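Long-range contacts in periplasmic binding protein (Veillonella parvula, PDB 4LJS), which probably captures a ligand in the periplasm and presents it to a membrane transporter for uptake: residues Lys196-Val202 / Pro245-Ile251; Ile219-Ala225 / Val306-Tyr311; Phe207-His212 / Val227-Pro233. One frame throughout, in Å; residues are numbered along the deposited sequence.

In the fold
All three contacts lie in the lobe built around the sheet of strands 196-203, 206-209, 226-227, 247-252 and 284-288. Interaction 1 is the parallel pair in the middle of that sheet. Interaction 2, its centre about 11 Å from that of interaction 1, covers one face: A197 CB lies 3.7 Å from L310 CD2. Interaction 3, about 10 Å between centres, lies along the edge of strand 196-203 that faces away from strand 247-252, where A197 O accepts from I228 N at 2.9 Å and E201 OE1 meets Y210 OH at 2.9 Å. Interactions 2 and 3 are about 16 Å apart between centres, yet V227 CG2 packs 3.6 Å from A221 N.

Interaction 1: residues Lys196-Val202 / Pro245-Ile251; sequences KALFIEV and PDVIFLI
Residues 196-202 and 247-251 are extended and run in the same direction, their short axes 4.6 Å apart at closest approach and crossing at -31°; P245 and D246 lead in as a loop, D246 at phi/psi -70/-29. A197 pairs with V247, L198 with I248, F199 with F249 and I200 with L250, at CA-CA distances of 4.7 to 5.3 Å. The ladder is the staggered one of parallel strands: L198 N donates to V247 O (3.0 Å), F249 N to L198 O (2.7 Å), I200 N to F249 O (3.0 Å) and I251 N to I200 O (2.7 Å). At the end V202 N and I251 O, 4.2 Å apart, are bridged by a water at 2.5 and 2.7 Å respectively. At the start K196 N donates to D246 OD2 (2.7 Å, D246 chi1 m), while K196 O takes weak hydrogen bonds from D246 N and V247 N. This is the middle of the lobe's largely parallel sheet, in the alpha/beta sandwich expected of a periplasmic binding protein, with helix 299-310 on one face and helix 260-268 on the other. On the first face, with A197 and V247, F199 and F249, both chi1 m, lie nearly parallel (16°) but slid apart, centroids 4.9 Å apart and F199 CE2 3.4 Å from F249 CD2. The opposite face is aliphatic: L198 (t, p) sets CB 3.8 Å from P245 CB, and I200 (p, t) CD1 3.8 Å from L250 CD2. E201 (t, t) gives OE1 to a salt bridge with R208 and a hydrogen bond with Y210 OH, and OE2 to Q203 NE2.

Interaction 2: residues Ile219-Ala225 / Val306-Tyr311; sequences IGASLHA and VSHGLY
A Schellman motif closes helix 215-222 where it meets the C-terminal end of helix 299-310, on the sheet face lined by F249 and V247. A225 N returns to G220 O (2.9 Å) and H224 N to A221 O (2.8 Å), with H224 as the C-prime residue at phi/psi 66/22. The closest CA pairs are L223-S307 at 6.8 Å, G220-V306 at 7.0 Å and A225-L310 at 7.3 Å. L223 (m, t), just past the helix, has the largest area buried here, 77 Å²: its CD1 sits 3.7 Å from V306 CG1 and 4.0 Å from S307 CB, and its CB 3.8 Å from L310 CD1. V306 takes chi1 t, and I219 (m, t) adds its CG2 3.9 Å from V306 CB. L310 (m, t) carries CD1 to 3.7 Å from A225 CB, while the same leucine also touches V247 and F249 of the sheet. L223 and S307 also touch T185 of the long helix 168-188, so three helices share this core. Y311, the first residue to leave helical angles after L310, has chi1 m and chi2 -77°, which carries its ring across to the capped end, where Y311 OH donates to L223 O at 2.7 Å.

Interaction 3: residues Phe207-His212 / Val227-Pro233; sequences FRLYGH and VIDTETP
The D229 carboxylate (chi1 t) works in two directions. OD2 accepts from H212 N at 3.0 Å, with a weak second hydrogen bond from H212 ND1 (3.3 Å); OD1 turns back to E231 N at 2.9 Å, forming an Asx turn that bends 227-233 through T230 and on to E231, at positive phi (56/53). G211 passes close beside D229, with CA-CA 4.8 Å and G211 CA 3.6 Å from D229 CG, leaving no room for a beta carbon. A water joins Y210 O (3.0 Å) to I228 O (2.7 Å). Strand 206-209 and the strand 226-227 that leads into this loop both pair with strand 196-203 along the same edge, antiparallel and parallel respectively, so the contact joins the loops leaving these two strands. L209 N makes a weak hydrogen bond to P233 O (3.3 Å). Between these polar ends L209 (t, p) fills the bowl of the loop, its CD2 lying 3.4 Å from T232 O, 3.5 Å from T230 OG1 and 3.6 Å from D229 OD1.

Interaction 1: residues Lys196-Val202 / Pro245-Ile251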
loop_
_atom_site.group_PDB
_atom_site.type_symbol
_atom_site.label_atom_id
_atom_site.label_comp_id
_atom_site.label_asym_id
_atom_site.label_seq_id
_atom_site.Cartn_x
_atom_site.Cartn_y
_atom_site.Cartn_z
ATOM N N LYS A 196 -14.135 -8.117 -17.406
ATOM C CA LYS A 196 -12.745 -8.312 -17.806
ATOM C C LYS A 196 -11.928 -7.034 -17.572
ATOM O O LYS A 196 -12.161 -6.005 -18.220
ATOM C CB LYS A 196 -12.657 -8.756 -19.272
ATOM C CG LYS A 196 -11.225 -8.950 -19.759
ATOM C CD LYS A 196 -10.999 -10.309 -20.411
ATOM C CE LYS A 196 -11.606 -10.373 -21.796
ATOM N NZ LYS A 196 -10.872 -11.345 -22.654
ATOM N N ALA A 197 -10.970 -7.108 -16.652
ATOM C CA ALA A 197 -10.217 -5.928 -16.229
ATOM C C ALA A 197 -8.767 -5.903 -16.716
ATOM O O ALA A 197 -8.118 -6.948 -16.837
ATOM C CB ALA A 197 -10.251 -5.796 -14.707
ATOM N N LEU A 198 -8.267 -4.696 -16.976
ATOM C CA LEU A 198 -6.865 -4.489 -17.306
ATOM C C LEU A 198 -6.244 -3.459 -16.376
ATOM O O LEU A 198 -6.758 -2.349 -16.244
ATOM C CB LEU A 198 -6.713 -4.027 -18.756
ATOM C CG LEU A 198 -5.293 -3.615 -19.147
ATOM C CD1 LEU A 198 -4.368 -4.827 -19.180
ATOM C CD2 LEU A 198 -5.280 -2.869 -20.474
ATOM N N PHE A 199 -5.139 -3.831 -15.731
ATOM C CA PHE A 199 -4.395 -2.905 -14.884
ATOM C C PHE A 199 -3.073 -2.558 -15.548
ATOM O O PHE A 199 -2.239 -3.435 -15.791
ATOM C CB PHE A 199 -4.115 -3.517 -13.515
ATOM C CG PHE A 199 -5.350 -3.887 -12.748
ATOM C CD1 PHE A 199 -6.002 -5.088 -12.989
ATOM C CD2 PHE A 199 -5.850 -3.043 -11.772
ATOM C CE1 PHE A 199 -7.135 -5.434 -12.273
ATOM C CE2 PHE A 199 -6.983 -3.381 -11.053
ATOM C CZ PHE A 199 -7.630 -4.578 -11.308
ATOM N N ILE A 200 -2.886 -1.279 -15.847
ATOM C CA ILE A 200 -1.648 -0.822 -16.464
ATOM C C ILE A 200 -1.184 0.503 -15.884
ATOM O O ILE A 200 -1.994 1.304 -15.414
ATOM C CB ILE A 200 -1.786 -0.659 -17.994
ATOM C CG1 ILE A 200 -3.047 0.139 -18.335
ATOM C CG2 ILE A 200 -1.815 -2.017 -18.673
ATOM C CD1 ILE A 200 -3.064 0.682 -19.744
ATOM N N GLU A 201 0.130 0.716 -15.907
ATOM C CA GLU A 201 0.710 2.016 -15.590
ATOM C C GLU A 201 1.337 2.562 -16.855
ATOM O O GLU A 201 2.011 1.835 -17.586
ATOM C CB GLU A 201 1.772 1.919 -14.483
ATOM C CG GLU A 201 2.495 3.247 -14.221
ATOM C CD GLU A 201 3.544 3.181 -13.113
ATOM O OE1 GLU A 201 3.900 2.062 -12.678
ATOM O OE2 GLU A 201 4.009 4.263 -12.680
ATOM N N VAL A 202 1.107 3.842 -17.123
ATOM C CA VAL A 202 1.662 4.466 -18.314
ATOM C C VAL A 202 3.039 5.049 -18.034
ATOM O O VAL A 202 3.206 5.868 -17.131
ATOM C CB VAL A 202 0.740 5.563 -18.861
ATOM C CG1 VAL A 202 1.451 6.355 -19.952
ATOM C CG2 VAL A 202 -0.544 4.945 -19.385
ATOM N N PRO A 245 -10.567 -5.315 -22.645
ATOM C CA PRO A 245 -11.125 -5.205 -21.293
ATOM C C PRO A 245 -12.404 -4.374 -21.246
ATOM O O PRO A 245 -12.545 -3.413 -22.001
ATOM C CB PRO A 245 -10.019 -4.485 -20.519
ATOM C CG PRO A 245 -9.267 -3.717 -21.563
ATOM C CD PRO A 245 -9.300 -4.576 -22.788
ATOM N N ASP A 246 -13.318 -4.760 -20.359
ATOM C CA ASP A 246 -14.501 -3.970 -20.037
ATOM C C ASP A 246 -14.161 -2.698 -19.271
ATOM O O ASP A 246 -14.896 -1.713 -19.343
ATOM C CB ASP A 246 -15.449 -4.789 -19.169
ATOM C CG ASP A 246 -15.902 -6.052 -19.844
ATOM O OD1 ASP A 246 -16.295 -5.980 -21.028
ATOM O OD2 ASP A 246 -15.856 -7.114 -19.191
ATOM N N VAL A 247 -13.067 -2.745 -18.512
ATOM C CA VAL A 247 -12.647 -1.630 -17.665
ATOM C C VAL A 247 -11.118 -1.596 -17.544
ATOM O O VAL A 247 -10.474 -2.627 -17.333
ATOM C CB VAL A 247 -13.310 -1.698 -16.260
ATOM C CG1 VAL A 247 -13.085 -3.062 -15.614
ATOM C CG2 VAL A 247 -12.799 -0.590 -15.356
ATOM N N ILE A 248 -10.539 -0.411 -17.715
ATOM C CA ILE A 248 -9.105 -0.235 -17.571
ATOM C C ILE A 248 -8.787 0.535 -16.303
ATOM O O ILE A 248 -9.375 1.580 -16.033
ATOM C CB ILE A 248 -8.514 0.542 -18.751
ATOM C CG1 ILE A 248 -8.664 -0.259 -20.044
ATOM C CG2 ILE A 248 -7.042 0.877 -18.491
ATOM C CD1 ILE A 248 -8.208 0.489 -21.277
ATOM N N PHE A 249 -7.855 0.015 -15.521
ATOM C CA PHE A 249 -7.335 0.773 -14.395
ATOM C C PHE A 249 -5.963 1.335 -14.736
ATOM O O PHE A 249 -5.035 0.591 -15.067
ATOM C CB PHE A 249 -7.315 -0.080 -13.132
ATOM C CG PHE A 249 -8.686 -0.462 -12.660
ATOM C CD1 PHE A 249 -9.466 0.445 -11.952
ATOM C CD2 PHE A 249 -9.220 -1.701 -12.964
ATOM C CE1 PHE A 249 -10.732 0.115 -11.530
ATOM C CE2 PHE A 249 -10.489 -2.043 -12.538
ATOM C CZ PHE A 249 -11.248 -1.134 -11.821
ATOM N N LEU A 250 -5.863 2.658 -14.691
ATOM C CA LEU A 250 -4.600 3.351 -14.926
ATOM C C LEU A 250 -3.887 3.601 -13.603
ATOM O O LEU A 250 -4.285 4.469 -12.821
ATOM C CB LEU A 250 -4.840 4.683 -15.638
ATOM C CG LEU A 250 -5.385 4.632 -17.067
ATOM C CD1 LEU A 250 -5.435 6.035 -17.657
ATOM C CD2 LEU A 250 -4.544 3.710 -17.939
ATOM N N ILE A 251 -2.835 2.833 -13.357
ATOM C CA ILE A 251 -2.057 2.973 -12.133
ATOM C C ILE A 251 -1.093 4.155 -12.229
ATOM O O ILE A 251 -0.357 4.289 -13.206
ATOM C CB ILE A 251 -1.319 1.664 -11.802
ATOM C CG1 ILE A 251 -2.346 0.555 -11.543
ATOM C CG2 ILE A 251 -0.404 1.843 -10.598
ATOM C CD1 ILE A 251 -1.754 -0.826 -11.417
HETATM O O HOH W 1 -0.208 5.324 -15.642
#

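Interaction 2: residues Ile219-Ala225 / Val306-Tyr311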
loop_
_atom_site.group_PDB
_atom_site.type_symbol
_atom_site.label_atom_id
_atom_site.label_comp_id
_atom_site.label_asym_id
_atom_site.label_seq_id
_atom_site.Cartn_x
_atom_site.Cartn_y
_atom_site.Cartn_z
ATOM N N ILE A 219 -6.238 -8.013 -6.313
ATOM C CA ILE A 219 -7.444 -7.297 -5.919
ATOM C C ILE A 219 -8.544 -7.560 -6.947
ATOM O O ILE A 219 -9.682 -7.857 -6.581
ATOM C CB ILE A 219 -7.189 -5.801 -5.741
ATOM C CG1 ILE A 219 -6.258 -5.576 -4.543
ATOM C CG2 ILE A 219 -8.509 -5.043 -5.560
ATOM C CD1 ILE A 219 -5.577 -4.189 -4.542
ATOM N N GLY A 220 -8.187 -7.483 -8.228
ATOM C CA GLY A 220 -9.097 -7.868 -9.293
ATOM C C GLY A 220 -9.616 -9.293 -9.149
ATOM O O GLY A 220 -10.821 -9.528 -9.256
ATOM N N ALA A 221 -8.713 -10.242 -8.904
ATOM C CA ALA A 221 -9.098 -11.647 -8.713
ATOM C C ALA A 221 -9.960 -11.849 -7.461
ATOM O O ALA A 221 -10.972 -12.546 -7.505
ATOM C CB ALA A 221 -7.861 -12.545 -8.656
ATOM N N SER A 222 -9.559 -11.242 -6.348
ATOM C CA SER A 222 -10.359 -11.306 -5.124
ATOM C C SER A 222 -11.794 -10.843 -5.374
ATOM O O SER A 222 -12.746 -11.417 -4.846
ATOM C CB SER A 222 -9.725 -10.469 -4.009
ATOM O OG SER A 222 -8.443 -10.985 -3.687
ATOM N N LEU A 223 -11.938 -9.813 -6.200
ATOM C CA LEU A 223 -13.250 -9.263 -6.514
ATOM C C LEU A 223 -13.947 -10.013 -7.658
ATOM O O LEU A 223 -14.921 -9.525 -8.236
ATOM C CB LEU A 223 -13.139 -7.764 -6.799
ATOM C CG LEU A 223 -12.849 -6.935 -5.536
ATOM C CD1 LEU A 223 -12.296 -5.548 -5.862
ATOM C CD2 LEU A 223 -14.114 -6.812 -4.706
ATOM N N HIS A 224 -13.438 -11.204 -7.962
ATOM C CA HIS A 224 -14.040 -12.111 -8.942
ATOM C C HIS A 224 -14.011 -11.581 -10.376
ATOM O O HIS A 224 -14.807 -12.003 -11.217
ATOM C CB HIS A 224 -15.472 -12.482 -8.549
ATOM C CG HIS A 224 -15.796 -13.919 -8.788
ATOM N ND1 HIS A 224 -15.226 -14.937 -8.054
ATOM C CD2 HIS A 224 -16.601 -14.514 -9.701
ATOM C CE1 HIS A 224 -15.672 -16.099 -8.502
ATOM N NE2 HIS A 224 -16.513 -15.870 -9.494
ATOM N N ALA A 225 -13.098 -10.656 -10.653
ATOM C CA ALA A 225 -12.950 -10.150 -12.010
ATOM C C ALA A 225 -12.099 -11.097 -12.846
ATOM O O ALA A 225 -11.337 -11.909 -12.319
ATOM C CB ALA A 225 -12.334 -8.759 -12.006
ATOM N N VAL A 306 -11.393 -0.256 -7.293
ATOM C CA VAL A 306 -11.528 -1.425 -8.144
ATOM C C VAL A 306 -12.950 -2.011 -8.118
ATOM O O VAL A 306 -13.524 -2.299 -9.171
ATOM C CB VAL A 306 -10.461 -2.480 -7.824
ATOM C CG1 VAL A 306 -10.674 -3.711 -8.675
ATOM C CG2 VAL A 306 -9.068 -1.894 -8.075
ATOM N N SER A 307 -13.535 -2.150 -6.931
ATOM C CA SER A 307 -14.889 -2.690 -6.840
ATOM C C SER A 307 -15.892 -1.752 -7.518
ATOM O O SER A 307 -16.794 -2.209 -8.212
ATOM C CB SER A 307 -15.298 -2.944 -5.385
ATOM O OG SER A 307 -15.505 -1.710 -4.703
ATOM N N HIS A 308 -15.721 -0.445 -7.331
ATOM C CA HIS A 308 -16.627 0.526 -7.929
ATOM C C HIS A 308 -16.470 0.578 -9.449
ATOM O O HIS A 308 -17.456 0.714 -10.164
ATOM C CB HIS A 308 -16.448 1.914 -7.305
ATOM C CG HIS A 308 -17.032 2.034 -5.927
ATOM N ND1 HIS A 308 -16.894 1.051 -4.968
ATOM C CD2 HIS A 308 -17.754 3.025 -5.347
ATOM C CE1 HIS A 308 -17.505 1.429 -3.859
ATOM N NE2 HIS A 308 -18.038 2.622 -4.063
ATOM N N GLY A 309 -15.237 0.443 -9.936
ATOM C CA GLY A 309 -14.985 0.379 -11.367
ATOM C C GLY A 309 -15.406 -0.934 -12.018
ATOM O O GLY A 309 -15.849 -0.958 -13.173
ATOM N N LEU A 310 -15.264 -2.039 -11.289
ATOM C CA LEU A 310 -15.634 -3.344 -11.831
ATOM C C LEU A 310 -17.145 -3.479 -11.909
ATOM O O LEU A 310 -17.677 -4.012 -12.881
ATOM C CB LEU A 310 -15.065 -4.480 -10.975
ATOM C CG LEU A 310 -13.563 -4.742 -11.053
ATOM C CD1 LEU A 310 -13.168 -5.785 -10.015
ATOM C CD2 LEU A 310 -13.170 -5.182 -12.462
ATOM N N TYR A 311 -17.838 -2.971 -10.892
ATOM C CA TYR A 311 -19.283 -3.173 -10.795
ATOM C C TYR A 311 -20.108 -1.885 -10.664
ATOM O O TYR A 311 -20.716 -1.646 -9.625
ATOM C CB TYR A 311 -19.572 -4.123 -9.631
ATOM C CG TYR A 311 -18.830 -5.437 -9.752
ATOM C CD1 TYR A 311 -19.265 -6.423 -10.630
ATOM C CD2 TYR A 311 -17.682 -5.688 -9.005
ATOM C CE1 TYR A 311 -18.594 -7.624 -10.746
ATOM C CE2 TYR A 311 -17.000 -6.902 -9.119
ATOM C CZ TYR A 311 -17.464 -7.863 -9.990
ATOM O OH TYR A 311 -16.802 -9.068 -10.121
#

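Interaction 3: residues Phe207-His212 / Val227-Pro233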
loop_
_atom_site.group_PDB
_atom_site.type_symbol
_atom_site.label_atom_id
_atom_site.label_comp_id
_atom_site.label_asym_id
_atom_site.label_seq_id
_atom_site.Cartn_x
_atom_site.Cartn_y
_atom_site.Cartn_z
ATOM N N PHE A 207 2.753 0.717 -21.980
ATOM C CA PHE A 207 1.806 0.239 -20.977
ATOM C C PHE A 207 2.435 -0.821 -20.090
ATOM O O PHE A 207 2.457 -2.002 -20.437
ATOM C CB PHE A 207 0.557 -0.350 -21.638
ATOM C CG PHE A 207 -0.249 0.649 -22.411
ATOM C CD1 PHE A 207 -0.148 2.003 -22.139
ATOM C CD2 PHE A 207 -1.110 0.234 -23.411
ATOM C CE1 PHE A 207 -0.890 2.924 -22.848
ATOM C CE2 PHE A 207 -1.854 1.149 -24.125
ATOM C CZ PHE A 207 -1.742 2.498 -23.844
ATOM N N ARG A 208 2.942 -0.391 -18.944
ATOM C CA ARG A 208 3.491 -1.300 -17.952
ATOM C C ARG A 208 2.350 -2.163 -17.415
ATOM O O ARG A 208 1.351 -1.637 -16.937
ATOM C CB ARG A 208 4.143 -0.479 -16.837
ATOM C CG ARG A 208 4.783 -1.265 -15.708
ATOM C CD ARG A 208 5.441 -0.309 -14.710
ATOM N NE ARG A 208 6.696 0.256 -15.216
ATOM C CZ ARG A 208 7.396 1.210 -14.598
ATOM N NH1 ARG A 208 6.956 1.727 -13.460
ATOM N NH2 ARG A 208 8.535 1.655 -15.118
ATOM N N LEU A 209 2.491 -3.481 -17.514
ATOM C CA LEU A 209 1.414 -4.403 -17.147
ATOM C C LEU A 209 1.476 -4.881 -15.694
ATOM O O LEU A 209 2.536 -5.240 -15.197
ATOM C CB LEU A 209 1.421 -5.617 -18.081
ATOM C CG LEU A 209 0.515 -6.788 -17.687
ATOM C CD1 LEU A 209 -0.960 -6.415 -17.779
ATOM C CD2 LEU A 209 0.814 -8.004 -18.541
ATOM N N TYR A 210 0.327 -4.888 -15.025
ATOM C CA TYR A 210 0.212 -5.466 -13.687
ATOM C C TYR A 210 -0.695 -6.686 -13.737
ATOM O O TYR A 210 -1.910 -6.556 -13.861
ATOM C CB TYR A 210 -0.360 -4.450 -12.698
ATOM C CG TYR A 210 0.592 -3.342 -12.304
ATOM C CD1 TYR A 210 1.106 -2.466 -13.254
ATOM C CD2 TYR A 210 0.964 -3.163 -10.981
ATOM C CE1 TYR A 210 1.973 -1.444 -12.897
ATOM C CE2 TYR A 210 1.826 -2.143 -10.612
ATOM C CZ TYR A 210 2.326 -1.285 -11.573
ATOM O OH TYR A 210 3.184 -0.273 -11.208
ATOM N N GLY A 211 -0.100 -7.870 -13.637
ATOM C CA GLY A 211 -0.836 -9.109 -13.801
ATOM C C GLY A 211 -1.158 -9.845 -12.515
ATOM O O GLY A 211 -1.224 -9.261 -11.432
ATOM N N HIS A 212 -1.344 -11.152 -12.643
ATOM C CA HIS A 212 -1.850 -11.976 -11.553
ATOM C C HIS A 212 -0.947 -12.035 -10.330
ATOM O O HIS A 212 -1.432 -12.232 -9.216
ATOM C CB HIS A 212 -2.161 -13.386 -12.060
ATOM C CG HIS A 212 -3.350 -13.443 -12.968
ATOM N ND1 HIS A 212 -3.248 -13.723 -14.313
ATOM C CD2 HIS A 212 -4.667 -13.236 -12.725
ATOM C CE1 HIS A 212 -4.452 -13.696 -14.859
ATOM N NE2 HIS A 212 -5.329 -13.403 -13.917
ATOM N N VAL A 227 -9.088 -11.000 -14.701
ATOM C CA VAL A 227 -7.928 -10.128 -14.837
ATOM C C VAL A 227 -7.067 -10.526 -16.029
ATOM O O VAL A 227 -6.632 -11.670 -16.139
ATOM C CB VAL A 227 -7.069 -10.109 -13.548
ATOM C CG1 VAL A 227 -5.853 -9.219 -13.728
ATOM C CG2 VAL A 227 -7.887 -9.615 -12.377
ATOM N N ILE A 228 -6.834 -9.571 -16.923
ATOM C CA ILE A 228 -5.980 -9.789 -18.086
ATOM C C ILE A 228 -4.510 -9.863 -17.682
ATOM O O ILE A 228 -4.039 -9.053 -16.883
ATOM C CB ILE A 228 -6.156 -8.657 -19.115
ATOM C CG1 ILE A 228 -7.595 -8.627 -19.626
ATOM C CG2 ILE A 228 -5.181 -8.817 -20.271
ATOM C CD1 ILE A 228 -7.891 -7.466 -20.527
ATOM N N ASP A 229 -3.790 -10.837 -18.232
ATOM C CA ASP A 229 -2.363 -10.988 -17.957
ATOM C C ASP A 229 -1.664 -11.737 -19.083
ATOM O O ASP A 229 -1.775 -12.957 -19.192
ATOM C CB ASP A 229 -2.146 -11.715 -16.628
ATOM C CG ASP A 229 -0.688 -11.734 -16.195
ATOM O OD1 ASP A 229 0.153 -11.086 -16.856
ATOM O OD2 ASP A 229 -0.386 -12.387 -15.174
ATOM N N THR A 230 -0.940 -11.000 -19.917
ATOM C CA THR A 230 -0.223 -11.595 -21.038
ATOM C C THR A 230 1.180 -12.042 -20.635
ATOM O O THR A 230 1.965 -12.473 -21.480
ATOM C CB THR A 230 -0.121 -10.614 -22.218
ATOM O OG1 THR A 230 0.503 -9.399 -21.778
ATOM C CG2 THR A 230 -1.507 -10.305 -22.774
ATOM N N GLU A 231 1.488 -11.922 -19.347
ATOM C CA GLU A 231 2.764 -12.379 -18.798
ATOM C C GLU A 231 3.963 -11.754 -19.503
ATOM O O GLU A 231 4.864 -12.452 -19.958
ATOM C CB GLU A 231 2.844 -13.903 -18.838
ATOM C CG GLU A 231 1.677 -14.576 -18.143
ATOM C CD GLU A 231 1.731 -16.081 -18.245
ATOM O OE1 GLU A 231 2.476 -16.596 -19.107
ATOM O OE2 GLU A 231 1.027 -16.751 -17.458
ATOM N N THR A 232 3.953 -10.429 -19.580
ATOM C CA THR A 232 5.007 -9.657 -20.215
ATOM C C THR A 232 5.183 -8.416 -19.351
ATOM O O THR A 232 4.216 -7.940 -18.757
ATOM C CB THR A 232 4.572 -9.217 -21.624
ATOM O OG1 THR A 232 3.501 -10.056 -22.078
ATOM C CG2 THR A 232 5.733 -9.279 -22.617
ATOM N N PRO A 233 6.412 -7.882 -19.262
ATOM C CA PRO A 233 6.569 -6.650 -18.481
ATOM C C PRO A 233 5.773 -5.492 -19.085
ATOM O O PRO A 233 5.505 -4.496 -18.411
ATOM C CB PRO A 233 8.076 -6.371 -18.554
ATOM C CG PRO A 233 8.560 -7.143 -19.738
ATOM C CD PRO A 233 7.696 -8.366 -19.795
HETATM O O HOH W 2 -4.251 -6.561 -15.740
#